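PDB 3FZE: protein STE5 from Saccharomyces cerevisiae, which scaffolds the yeast mating pathway and, through the minimal scaffold domain seen here, co-catalyses phosphorylation of the MAP kinase Fus3 by Ste7. Local coordinates for residues I9-L12 against K13-P17; E175-C178 against Y179-L183. All coordinates share one frame; numbering follows the deposited sequence. Where two conformers were deposited one is given.

Contact 1 (I9-L12 against K13-P17)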
loop_
_atom_site.group_PDB
_atom_site.type_symbol
_atom_site.label_atom_id
_atom_site.label_comp_id
_atom_site.label_asym_id
_atom_site.label_seq_id
_atom_site.Cartn_x
_atom_site.Cartn_y
_atom_site.Cartn_z
ATOM N N ILE A 9 -2.861 5.934 10.738
ATOM C CA ILE A 9 -1.520 5.357 10.724
ATOM C C ILE A 9 -0.988 5.158 12.144
ATOM O O ILE A 9 -0.330 4.161 12.442
ATOM C CB ILE A 9 -0.559 6.205 9.857
ATOM C CG1 ILE A 9 -0.935 6.063 8.378
ATOM C CG2 ILE A 9 0.892 5.789 10.078
ATOM C CD1 ILE A 9 -0.304 7.102 7.482
ATOM N N LEU A 10 -1.286 6.101 13.033
ATOM C CA LEU A 10 -0.856 5.968 14.417
ATOM C C LEU A 10 -1.546 4.777 15.078
ATOM O O LEU A 10 -0.968 4.113 15.936
ATOM C CB LEU A 10 -1.116 7.256 15.204
ATOM C CG LEU A 10 -0.426 8.509 14.658
ATOM C CD1 LEU A 10 -0.315 9.571 15.735
ATOM C CD2 LEU A 10 0.946 8.172 14.097
ATOM N N SER A 11 -2.781 4.506 14.669
ATOM C CA SER A 11 -3.509 3.363 15.198
ATOM C C SER A 11 -2.804 2.066 14.798
ATOM O O SER A 11 -2.606 1.172 15.621
ATOM C CB SER A 11 -4.953 3.367 14.696
ATOM O OG SER A 11 -5.685 2.292 15.252
ATOM N N LEU A 12 -2.419 1.976 13.530
ATOM C CA LEU A 12 -1.710 0.806 13.030
ATOM C C LEU A 12 -0.380 0.620 13.748
ATOM O O LEU A 12 -0.057 -0.472 14.213
ATOM C CB LEU A 12 -1.474 0.937 11.519
ATOM C CG LEU A 12 -0.451 -0.027 10.908
ATOM C CD1 LEU A 12 -1.021 -1.439 10.880
ATOM C CD2 LEU A 12 -0.045 0.425 9.508
ATOM N N LYS A 13 0.390 1.699 13.833
ATOM C CA LYS A 13 1.681 1.673 14.493
ATOM C C LYS A 13 1.515 1.186 15.927
ATOM O O LYS A 13 2.311 0.387 16.430
ATOM C CB LYS A 13 2.284 3.077 14.464
ATOM C CG LYS A 13 3.254 3.383 15.579
ATOM C CD LYS A 13 3.420 4.892 15.715
ATOM C CE LYS A 13 4.604 5.261 16.585
ATOM N NZ LYS A 13 4.958 6.681 16.358
ATOM N N ARG A 14 0.454 1.662 16.568
ATOM C CA ARG A 14 0.145 1.320 17.954
ATOM C C ARG A 14 0.095 -0.194 18.141
ATOM O O ARG A 14 0.558 -0.719 19.155
ATOM C CB ARG A 14 -1.207 1.922 18.347
ATOM C CG ARG A 14 -1.244 2.597 19.706
ATOM C CD ARG A 14 -1.047 4.098 19.571
ATOM N NE ARG A 14 -1.490 4.809 20.765
ATOM C CZ ARG A 14 -1.549 6.132 20.868
ATOM N NH1 ARG A 14 -1.192 6.894 19.845
ATOM N NH2 ARG A 14 -1.964 6.696 21.995
ATOM N N GLU A 15 -0.466 -0.886 17.151
ATOM C CA GLU A 15 -0.691 -2.328 17.235
ATOM C C GLU A 15 0.589 -3.154 17.136
ATOM O O GLU A 15 0.545 -4.383 17.207
ATOM C CB GLU A 15 -1.675 -2.777 16.155
ATOM C CG GLU A 15 -3.031 -2.097 16.215
ATOM C CD GLU A 15 -4.007 -2.668 15.209
ATOM O OE1 GLU A 15 -3.770 -3.796 14.732
ATOM O OE2 GLU A 15 -5.011 -1.992 14.897
ATOM N N LYS A 16 1.720 -2.476 16.963
ATOM C CA LYS A 16 3.020 -3.138 16.866
ATOM C C LYS A 16 3.008 -4.365 15.953
ATOM O O LYS A 16 3.239 -5.490 16.397
ATOM C CB LYS A 16 3.551 -3.490 18.261
ATOM C CG LYS A 16 3.935 -2.268 19.076
ATOM C CD LYS A 16 4.573 -2.642 20.403
ATOM C CE LYS A 16 4.938 -1.391 21.186
ATOM N NZ LYS A 16 5.611 -1.696 22.478
ATOM N N PRO A 17 2.736 -4.148 14.661
ATOM C CA PRO A 17 2.803 -5.250 13.696
ATOM C C PRO A 17 4.224 -5.792 13.577
ATOM O O PRO A 17 5.168 -5.018 13.690
ATOM C CB PRO A 17 2.392 -4.591 12.372
ATOM C CG PRO A 17 2.573 -3.122 12.585
ATOM C CD PRO A 17 2.369 -2.864 14.040
#

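Contact 2 (E175-C178 against Y179-L183)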
loop_
_atom_site.group_PDB
_atom_site.type_symbol
_atom_site.label_atom_id
_atom_site.label_comp_id
_atom_site.label_asym_id
_atom_site.label_seq_id
_atom_site.Cartn_x
_atom_site.Cartn_y
_atom_site.Cartn_z
ATOM N N GLU A 175 4.967 9.685 3.414
ATOM C CA GLU A 175 5.821 10.360 4.389
ATOM C C GLU A 175 5.255 10.144 5.791
ATOM O O GLU A 175 6.003 9.883 6.734
ATOM C CB GLU A 175 5.976 11.861 4.084
ATOM C CG GLU A 175 6.940 12.140 2.931
ATOM C CD GLU A 175 7.286 13.614 2.775
ATOM O OE1 GLU A 175 6.596 14.455 3.372
ATOM O OE2 GLU A 175 8.249 13.923 2.042
ATOM N N THR A 176 3.936 10.233 5.923
ATOM C CA THR A 176 3.306 10.020 7.222
ATOM C C THR A 176 3.539 8.594 7.702
ATOM O O THR A 176 3.862 8.359 8.873
ATOM C CB THR A 176 1.796 10.317 7.197
ATOM O OG1 THR A 176 1.594 11.694 6.873
ATOM C CG2 THR A 176 1.185 10.040 8.577
ATOM N N LEU A 177 3.401 7.643 6.790
ATOM C CA LEU A 177 3.620 6.254 7.141
ATOM C C LEU A 177 5.060 6.029 7.609
ATOM O O LEU A 177 5.299 5.467 8.684
ATOM C CB LEU A 177 3.278 5.357 5.948
ATOM C CG LEU A 177 3.530 3.860 6.156
ATOM C CD1 LEU A 177 2.636 3.297 7.261
ATOM C CD2 LEU A 177 3.340 3.123 4.840
ATOM N N CYS A 178 6.028 6.483 6.818
ATOM C CA CYS A 178 7.429 6.234 7.141
ATOM C C CYS A 178 7.871 6.949 8.406
ATOM O O CYS A 178 8.549 6.368 9.269
ATOM C CB CYS A 178 8.330 6.655 5.985
ATOM S SG CYS A 178 8.192 5.517 4.613
ATOM N N TYR A 179 7.502 8.221 8.511
ATOM C CA TYR A 179 7.934 9.022 9.645
ATOM C C TYR A 179 7.303 8.552 10.952
ATOM O O TYR A 179 7.930 8.646 12.003
ATOM C CB TYR A 179 7.716 10.521 9.395
ATOM C CG TYR A 179 8.852 11.139 8.614
ATOM C CD1 TYR A 179 9.044 10.819 7.262
ATOM C CD2 TYR A 179 9.750 11.993 9.222
ATOM C CE1 TYR A 179 10.100 11.360 6.553
ATOM C CE2 TYR A 179 10.807 12.549 8.521
ATOM C CZ TYR A 179 10.980 12.217 7.184
ATOM O OH TYR A 179 12.038 12.779 6.498
ATOM N N SER A 180 6.077 8.038 10.887
ATOM C CA SER A 180 5.427 7.516 12.089
ATOM C C SER A 180 6.232 6.358 12.673
ATOM O O SER A 180 6.208 6.119 13.882
ATOM C CB SER A 180 3.993 7.068 11.798
ATOM O OG SER A 180 3.156 8.172 11.500
ATOM N N PHE A 181 6.960 5.652 11.813
ATOM C CA PHE A 181 7.844 4.574 12.270
ATOM C C PHE A 181 9.283 5.030 12.561
ATOM O O PHE A 181 10.148 4.211 12.870
ATOM C CB PHE A 181 7.832 3.410 11.267
ATOM C CG PHE A 181 6.561 2.615 11.284
ATOM C CD1 PHE A 181 6.319 1.697 12.295
ATOM C CD2 PHE A 181 5.605 2.784 10.298
ATOM C CE1 PHE A 181 5.152 0.963 12.320
ATOM C CE2 PHE A 181 4.430 2.054 10.321
ATOM C CZ PHE A 181 4.204 1.140 11.331
ATOM N N GLY A 182 9.531 6.334 12.473
ATOM C CA GLY A 182 10.844 6.887 12.744
ATOM C C GLY A 182 11.847 6.683 11.621
ATOM O O GLY A 182 13.054 6.638 11.853
ATOM N N LEU A 183 11.349 6.557 10.397
ATOM C CA LEU A 183 12.226 6.398 9.247
ATOM C C LEU A 183 12.302 7.704 8.459
ATOM O O LEU A 183 11.476 8.598 8.651
ATOM C CB LEU A 183 11.732 5.245 8.365
ATOM C CG LEU A 183 11.562 3.919 9.114
ATOM C CD1 LEU A 183 10.720 2.935 8.314
ATOM C CD2 LEU A 183 12.916 3.312 9.483
#

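Contact 1 (I9-L12 against K13-P17)
K13 N meets the carbonyl oxygen of I9 in a nearly linear bond, 2.9 Å from K13 N to I9 O with an N-H...O angle of 171°. One residue on, R14 N reaches L10 O at 2.9 Å, more bent at 148°. The ladder then frays: E15 N gives L12 O a bond of 3.0 Å, with E15 N above the L12 carbonyl plane rather than on a lone pair, and keeps a weak one to S11 O at 3.3 Å. Here i-to-i+4 bonding gives way to i-to-i+3, as it often does at a helix C terminus, and this is where helix 2-14 of the vWA-like domain ends. K16 leaves helical geometry with a positive phi, and its N bonds back to K13 O. The chain then turns so that the P17 ring comes back toward L12, its CD 3.4 Å from L12 O and its CG 4.3 Å from the L12 CD1 methyl. E15 CG comes within 3.3 Å of S11 O; the carboxylate beyond takes a hydrogen bond at OE1 from N144 N. R14 bends at its second torsion, which keeps CD 3.6 Å from L10 O. K13 has CG anti to the backbone N (chi1 154°) and runs extended from CG, its ammonium group bonding to S180 O on helix 170-180. On the inner side I9 packs against T176 and L177 of that same helix.

Contact 2 (E175-C178 against Y179-L183)
T176 O takes two hydrogen bonds from S180, from OG at 2.7 Å and from the backbone N at 3.0 Å, and the two donors arrive from opposite faces of the carbonyl plane. The hydroxyl can fold back this way because OG stands beside its own backbone N, anti to the carbonyl carbon (chi1 -68°). Just beyond, helix 170-180 ends in a Schellman motif: L183 N bonds to C178 O at 3.0 Å, G182 N bonds to Y179 O, and G182 carries the positive phi that turns the chain out of the helix. C178 O also accepts a weak bond from F181 N, so the two N-H groups share one carbonyl. One turn earlier, Y179 N holds E175 O at 2.9 Å with an N-H...O angle of 162°. An alanine in place of S180 removes the hydroxyl, which would probably leave one face of T176 O without its donor and open a gap against I9 of helix 2-14. Around these bonds the side chains close up. The Y179 ring brings its CD1 edge to E175 O, near the ring plane, while L183 O sits over the centre of one face, 3.5 Å above it. L183 CB points back toward the last turn and comes within 4.4 Å of C178 CB, and both residues also touch helix 35-50, C178 at S43 and L183 at L47. F181 stacks edge-to-face with F51. The edge of its ring that carries CD2 approaches L177 O, and at that edge L177 CD1 lies in the ring plane, 3.8 Å from F181 CE2.

In the fold
From the N terminus, helix 2-14 comes first, and contact 1 forms its C-terminal turn and the exit toward strand 19-26. The chain then builds the rest of the mixed sheet and helix 35-50 before reaching helix 170-180, whose last turn and exit make up contact 2. The two contacts are therefore in series: each closes a short local turn, and they neither nest nor cross. In space they are neighbours, the centres of contact 1 and contact 2 lying about 11 Å apart. The K13 ammonium and the I9 side chain of contact 1 bridge to the T176 and S180 face of contact 2, so the ends of the first and last helices are tied together beside the sheet.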